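Local structure of hypothetical protein BACOVA_04980 (Bacteroides ovatus, 3UFI) at residues G19-V24 with A36-D41; S258-P263 with I280-V285. The protein probably serves as a fimbrillin-type pilus subunit, a FimA-like building block of the cell-adhesion fimbriae of a human gut bacterium. One frame throughout, in Å; residues are numbered along the deposited sequence.

Contact 1. Residues G19-V24 with A36-D41; sequences GNINEV and AAWGSD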
loop_
_atom_site.group_PDB
_atom_site.type_symbol
_atom_site.label_atom_id
_atom_site.label_comp_id
_atom_site.label_asym_id
_atom_site.label_seq_id
_atom_site.Cartn_x
_atom_site.Cartn_y
_atom_site.Cartn_z
ATOM N N GLY A 19 -11.450 -7.268 7.821
ATOM C CA GLY A 19 -10.612 -6.122 7.531
ATOM C C GLY A 19 -11.325 -5.035 6.758
ATOM O O GLY A 19 -12.049 -5.310 5.794
ATOM N N ASN A 20 -11.104 -3.786 7.197
ATOM C CA ASN A 20 -11.509 -2.551 6.512
ATOM C C ASN A 20 -10.263 -1.910 5.962
ATOM O O ASN A 20 -9.191 -2.074 6.548
ATOM C CB ASN A 20 -12.183 -1.561 7.478
ATOM C CG ASN A 20 -13.600 -1.824 7.830
ATOM O OD1 ASN A 20 -14.437 -2.072 6.972
ATOM N ND2 ASN A 20 -13.927 -1.629 9.097
ATOM N N ILE A 21 -10.372 -1.173 4.870
ATOM C CA ILE A 21 -9.244 -0.383 4.355
ATOM C C ILE A 21 -9.682 1.070 4.371
ATOM O O ILE A 21 -10.790 1.354 3.926
ATOM C CB ILE A 21 -8.734 -0.826 2.957
ATOM C CG1 ILE A 21 -8.335 -2.321 2.957
ATOM C CG2 ILE A 21 -7.533 0.052 2.531
ATOM C CD1 ILE A 21 -8.109 -2.937 1.533
ATOM N N ASN A 22 -8.846 1.990 4.901
ATOM C CA ASN A 22 -9.202 3.422 4.882
ATOM C C ASN A 22 -8.761 4.026 3.580
ATOM O O ASN A 22 -7.564 4.061 3.280
ATOM C CB ASN A 22 -8.608 4.202 6.056
ATOM C CG ASN A 22 -9.123 3.737 7.387
ATOM O OD1 ASN A 22 -10.183 3.127 7.483
ATOM N ND2 ASN A 22 -8.387 4.023 8.439
ATOM N N GLU A 23 -9.730 4.462 2.781
ATOM C CA GLU A 23 -9.438 5.061 1.489
ATOM C C GLU A 23 -10.617 5.844 0.965
ATOM O O GLU A 23 -11.741 5.708 1.451
ATOM C CB GLU A 23 -8.994 4.003 0.456
ATOM C CG GLU A 23 -9.937 2.824 0.300
ATOM C CD GLU A 23 -9.406 1.780 -0.660
ATOM O OE1 GLU A 23 -8.210 1.420 -0.560
ATOM O OE2 GLU A 23 -10.192 1.322 -1.519
ATOM N N VAL A 24 -10.346 6.671 -0.043
ATOM C CA VAL A 24 -11.364 7.481 -0.700
ATOM C C VAL A 24 -12.225 6.569 -1.556
ATOM O O VAL A 24 -11.731 5.802 -2.384
ATOM C CB VAL A 24 -10.769 8.652 -1.528
ATOM C CG1 VAL A 24 -11.877 9.457 -2.222
ATOM C CG2 VAL A 24 -9.911 9.565 -0.655
ATOM N N ALA A 36 -15.238 -3.665 1.337
ATOM C CA ALA A 36 -15.670 -4.253 0.079
ATOM C C ALA A 36 -14.704 -3.928 -1.077
ATOM O O ALA A 36 -15.041 -4.187 -2.229
ATOM C CB ALA A 36 -17.096 -3.802 -0.241
ATOM N N ALA A 37 -13.472 -3.475 -0.760
ATOM C CA ALA A 37 -12.425 -3.117 -1.723
ATOM C C ALA A 37 -11.202 -4.074 -1.682
ATOM O O ALA A 37 -10.093 -3.656 -2.025
ATOM C CB ALA A 37 -11.956 -1.697 -1.449
ATOM N N TRP A 38 -11.385 -5.327 -1.233
ATOM C CA TRP A 38 -10.299 -6.314 -1.233
ATOM C C TRP A 38 -10.360 -7.095 -2.533
ATOM O O TRP A 38 -11.461 -7.333 -3.037
ATOM C CB TRP A 38 -10.442 -7.308 -0.041
ATOM C CG TRP A 38 -10.201 -6.731 1.319
ATOM C CD1 TRP A 38 -11.146 -6.342 2.220
ATOM C CD2 TRP A 38 -8.930 -6.488 1.938
ATOM N NE1 TRP A 38 -10.543 -5.863 3.362
ATOM C CE2 TRP A 38 -9.184 -5.978 3.231
ATOM C CE3 TRP A 38 -7.594 -6.675 1.534
ATOM C CZ2 TRP A 38 -8.156 -5.651 4.120
ATOM C CZ3 TRP A 38 -6.572 -6.373 2.425
ATOM C CH2 TRP A 38 -6.853 -5.851 3.694
ATOM N N GLY A 39 -9.210 -7.552 -3.024
ATOM C CA GLY A 39 -9.149 -8.470 -4.156
ATOM C C GLY A 39 -9.506 -9.851 -3.634
ATOM O O GLY A 39 -9.243 -10.157 -2.462
ATOM N N SER A 40 -10.089 -10.698 -4.485
ATOM C CA SER A 40 -10.548 -12.040 -4.119
ATOM C C SER A 40 -9.473 -12.991 -3.502
ATOM O O SER A 40 -9.833 -13.887 -2.731
ATOM C CB SER A 40 -11.161 -12.733 -5.330
ATOM O OG SER A 40 -11.720 -13.982 -4.947
ATOM N N ASP A 41 -8.204 -12.842 -3.843
ATOM C CA ASP A 41 -7.216 -13.771 -3.277
ATOM C C ASP A 41 -6.221 -13.029 -2.348
ATOM O O ASP A 41 -5.127 -13.533 -2.111
ATOM C CB ASP A 41 -6.472 -14.468 -4.452
ATOM C CG ASP A 41 -5.495 -15.585 -4.083
ATOM O OD1 ASP A 41 -5.891 -16.496 -3.318
ATOM O OD2 ASP A 41 -4.335 -15.545 -4.569
#

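Contact 2. Residues S258-P263 with I280-V285; sequences SGHAYP and IEDWIV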
loop_
_atom_site.group_PDB
_atom_site.type_symbol
_atom_site.label_atom_id
_atom_site.label_comp_id
_atom_site.label_asym_id
_atom_site.label_seq_id
_atom_site.Cartn_x
_atom_site.Cartn_y
_atom_site.Cartn_z
ATOM N N SER A 258 2.951 9.103 4.296
ATOM C CA SER A 258 2.159 7.864 4.373
ATOM C C SER A 258 0.673 8.155 4.250
ATOM O O SER A 258 0.168 9.071 4.919
ATOM C CB SER A 258 2.382 7.203 5.735
ATOM O OG SER A 258 3.172 6.035 5.641
ATOM N N GLY A 259 -0.015 7.366 3.438
ATOM C CA GLY A 259 -1.465 7.446 3.316
ATOM C C GLY A 259 -2.034 8.595 2.521
ATOM O O GLY A 259 -3.249 8.800 2.536
ATOM N N HIS A 260 -1.184 9.348 1.809
ATOM C CA HIS A 260 -1.667 10.479 1.019
ATOM C C HIS A 260 -1.278 10.334 -0.431
ATOM O O HIS A 260 -0.269 9.708 -0.740
ATOM C CB HIS A 260 -1.121 11.800 1.579
ATOM C CG HIS A 260 -1.720 12.182 2.889
ATOM N ND1 HIS A 260 -2.966 12.784 2.963
ATOM C CD2 HIS A 260 -1.225 12.039 4.139
ATOM C CE1 HIS A 260 -3.192 12.984 4.251
ATOM N NE2 HIS A 260 -2.169 12.559 4.998
ATOM N N ALA A 261 -2.069 10.937 -1.311
ATOM C CA ALA A 261 -1.821 10.978 -2.746
ATOM C C ALA A 261 -1.524 12.412 -3.123
ATOM O O ALA A 261 -2.118 13.344 -2.567
ATOM C CB ALA A 261 -3.004 10.420 -3.526
ATOM N N TYR A 262 -0.515 12.591 -3.979
ATOM C CA TYR A 262 -0.021 13.903 -4.396
ATOM C C TYR A 262 -0.178 14.059 -5.883
ATOM O O TYR A 262 0.684 13.640 -6.654
ATOM C CB TYR A 262 1.436 14.134 -3.935
ATOM C CG TYR A 262 1.557 14.043 -2.429
ATOM C CD1 TYR A 262 1.678 12.809 -1.791
ATOM C CD2 TYR A 262 1.464 15.177 -1.634
ATOM C CE1 TYR A 262 1.721 12.713 -0.405
ATOM C CE2 TYR A 262 1.537 15.094 -0.244
ATOM C CZ TYR A 262 1.646 13.856 0.366
ATOM O OH TYR A 262 1.726 13.760 1.737
ATOM N N PRO A 263 -1.293 14.682 -6.309
ATOM C CA PRO A 263 -1.526 14.837 -7.751
ATOM C C PRO A 263 -0.769 16.035 -8.339
ATOM O O PRO A 263 -0.516 17.039 -7.671
ATOM C CB PRO A 263 -3.055 14.993 -7.856
ATOM C CG PRO A 263 -3.593 14.826 -6.430
ATOM C CD PRO A 263 -2.453 15.170 -5.533
ATOM N N ILE A 280 -3.189 18.276 -1.940
ATOM C CA ILE A 280 -2.902 16.974 -1.342
ATOM C C ILE A 280 -4.247 16.248 -1.107
ATOM O O ILE A 280 -5.233 16.867 -0.711
ATOM C CB ILE A 280 -2.085 17.127 -0.024
ATOM C CG1 ILE A 280 -0.737 17.868 -0.280
ATOM C CG2 ILE A 280 -1.887 15.770 0.700
ATOM C CD1 ILE A 280 0.002 18.416 1.022
ATOM N N GLU A 281 -4.277 14.952 -1.376
ATOM C CA GLU A 281 -5.476 14.140 -1.218
ATOM C C GLU A 281 -5.264 13.016 -0.227
ATOM O O GLU A 281 -4.122 12.702 0.148
ATOM C CB GLU A 281 -5.856 13.543 -2.582
ATOM C CG GLU A 281 -6.223 14.583 -3.633
ATOM C CD GLU A 281 -7.670 15.055 -3.671
ATOM O OE1 GLU A 281 -8.339 15.059 -2.610
ATOM O OE2 GLU A 281 -8.125 15.451 -4.768
ATOM N N ASP A 282 -6.377 12.360 0.167
ATOM C CA ASP A 282 -6.301 11.135 0.949
ATOM C C ASP A 282 -6.031 10.013 -0.067
ATOM O O ASP A 282 -5.733 10.306 -1.225
ATOM C CB ASP A 282 -7.575 10.902 1.785
ATOM C CG ASP A 282 -7.768 11.869 2.934
ATOM O OD1 ASP A 282 -6.766 12.200 3.607
ATOM O OD2 ASP A 282 -8.927 12.248 3.197
ATOM N N TRP A 283 -6.126 8.751 0.332
ATOM C CA TRP A 283 -5.804 7.673 -0.580
ATOM C C TRP A 283 -6.830 7.454 -1.678
ATOM O O TRP A 283 -7.859 6.791 -1.499
ATOM C CB TRP A 283 -5.544 6.376 0.150
ATOM C CG TRP A 283 -4.768 5.416 -0.692
ATOM C CD1 TRP A 283 -5.269 4.446 -1.507
ATOM C CD2 TRP A 283 -3.345 5.403 -0.882
ATOM N NE1 TRP A 283 -4.242 3.736 -2.079
ATOM C CE2 TRP A 283 -3.047 4.308 -1.718
ATOM C CE3 TRP A 283 -2.286 6.175 -0.370
ATOM C CZ2 TRP A 283 -1.731 3.963 -2.062
ATOM C CZ3 TRP A 283 -0.985 5.814 -0.686
ATOM C CH2 TRP A 283 -0.716 4.721 -1.523
ATOM N N ILE A 284 -6.467 7.980 -2.847
ATOM C CA ILE A 284 -7.183 7.904 -4.114
ATOM C C ILE A 284 -6.891 6.554 -4.769
ATOM O O ILE A 284 -5.717 6.138 -4.848
ATOM C CB ILE A 284 -6.754 9.083 -5.054
ATOM C CG1 ILE A 284 -7.177 10.458 -4.483
ATOM C CG2 ILE A 284 -7.282 8.872 -6.513
ATOM C CD1 ILE A 284 -6.879 11.687 -5.469
ATOM N N VAL A 285 -7.954 5.902 -5.265
ATOM C CA VAL A 285 -7.878 4.626 -5.971
ATOM C C VAL A 285 -8.553 4.783 -7.341
ATOM O O VAL A 285 -9.477 5.595 -7.488
ATOM C CB VAL A 285 -8.457 3.415 -5.175
ATOM C CG1 VAL A 285 -7.668 3.150 -3.893
ATOM C CG2 VAL A 285 -9.948 3.575 -4.889
#

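Contact 1. Residues G19-V24 with A36-D41
A37 reaches strand 16-25 first, its methyl lying 3.5 Å (CB to OE2) from the carboxylate of E23. CB of E23 points toward the loop, with CG set between the backbone N and the carbonyl carbon (chi1 53°) and the chain extended beyond it, and OE2 ends at the A37 methyl. Its other oxygen, OE1, is hydrogen-bonded to NE2 of H157, so the carboxylate has its polar partner outside the loop and offers A37 only van der Waals contact. The carbonyl O of A37 is further off, 4.1 Å from CD1 of I21.

W38 makes the largest share of the contact, using two parts of its indole. Its CG stands anti to the carbonyl carbon, beside the backbone N (chi1 -69°), and the ring comes back to the strand. At the edge, NE1 donates to the carbonyl O of G19 over 2.9 Å. The bond is fairly straight at the hydrogen (163°), and the acceptor lies close to the indole plane, although NE1 itself stands above the carbonyl plane of G19. Over one face sits I21: its CD1 lies 3.5 Å from the centroid of the W38 six-membered ring, almost on the ring normal, a CH-pi contact. CG1 of I21 lies 3.5 Å from CZ2 of W38. The rings of F76 and F155 meet the indole edge-to-face, and L138 touches it too.

The carbonyl of G19 thus satisfies the N-H of an indole otherwise packed among apolar side chains. Bond and methyl, along with F76, F155 and L138, help set the position and tilt of the ring that ties the loop to its sheet.

Contact 2. Residues S258-P263 with I280-V285
E281 and A261 form an isolated antiparallel bridge of the hydrogen-bonded kind, joining the 258-263 loop to the 280-285 segment next to strand 16-25. N of E281 donates to O of A261 at 2.9 Å, and N of A261 returns a bond to O of E281 at 3.1 Å. That same carbonyl accepts a second donor, ND1 of H260, at 3.0 Å and a less straight 148°. The acceptor lies near the imidazole plane, and the two donors arrive from opposite faces of the E281 carbonyl plane. Beside the ring runs the D282 side chain, whose OD1 is 3.7 Å from CE1 of H260, while OD2 is hydrogen-bonded to OG1 of T31. Further out, backbone bonds tie G259 to M159, Y262 to I163 and W283 to V24.

Apolar groups flank the bridge. CG1 of I280 lies 3.6 Å from CE2 of Y262, whose hydroxyl is held by N of E257. The P263 and E281 side chains cross at about a right angle.

The donor role of ND1 suits either the neutral ND1-H tautomer or the charged ring, which the nearby carboxylate might stabilise; in both states, a side chain reinforces the single bridge between two irregular segments.

V24 and W283 bring the two contacts together: N of V24 lies 2.9 Å from O of W283, a probable hydrogen bond, and CG2 of V24 packs 3.6 Å from CB of D282. Strand 16-25 is one side of contact 1 and is met by the 280-285 segment of contact 2, which thus joins the strand to the 258-263 loop. The contacts follow one another in the chain, with centres about 16 Å apart. H157 bridges them as well, hydrogen-bonding E23 in contact 1 and stacking its ring on W283 in contact 2. Together they illustrate how irregular chain can be fixed to a beta framework by a few polar bonds backed by apolar contacts.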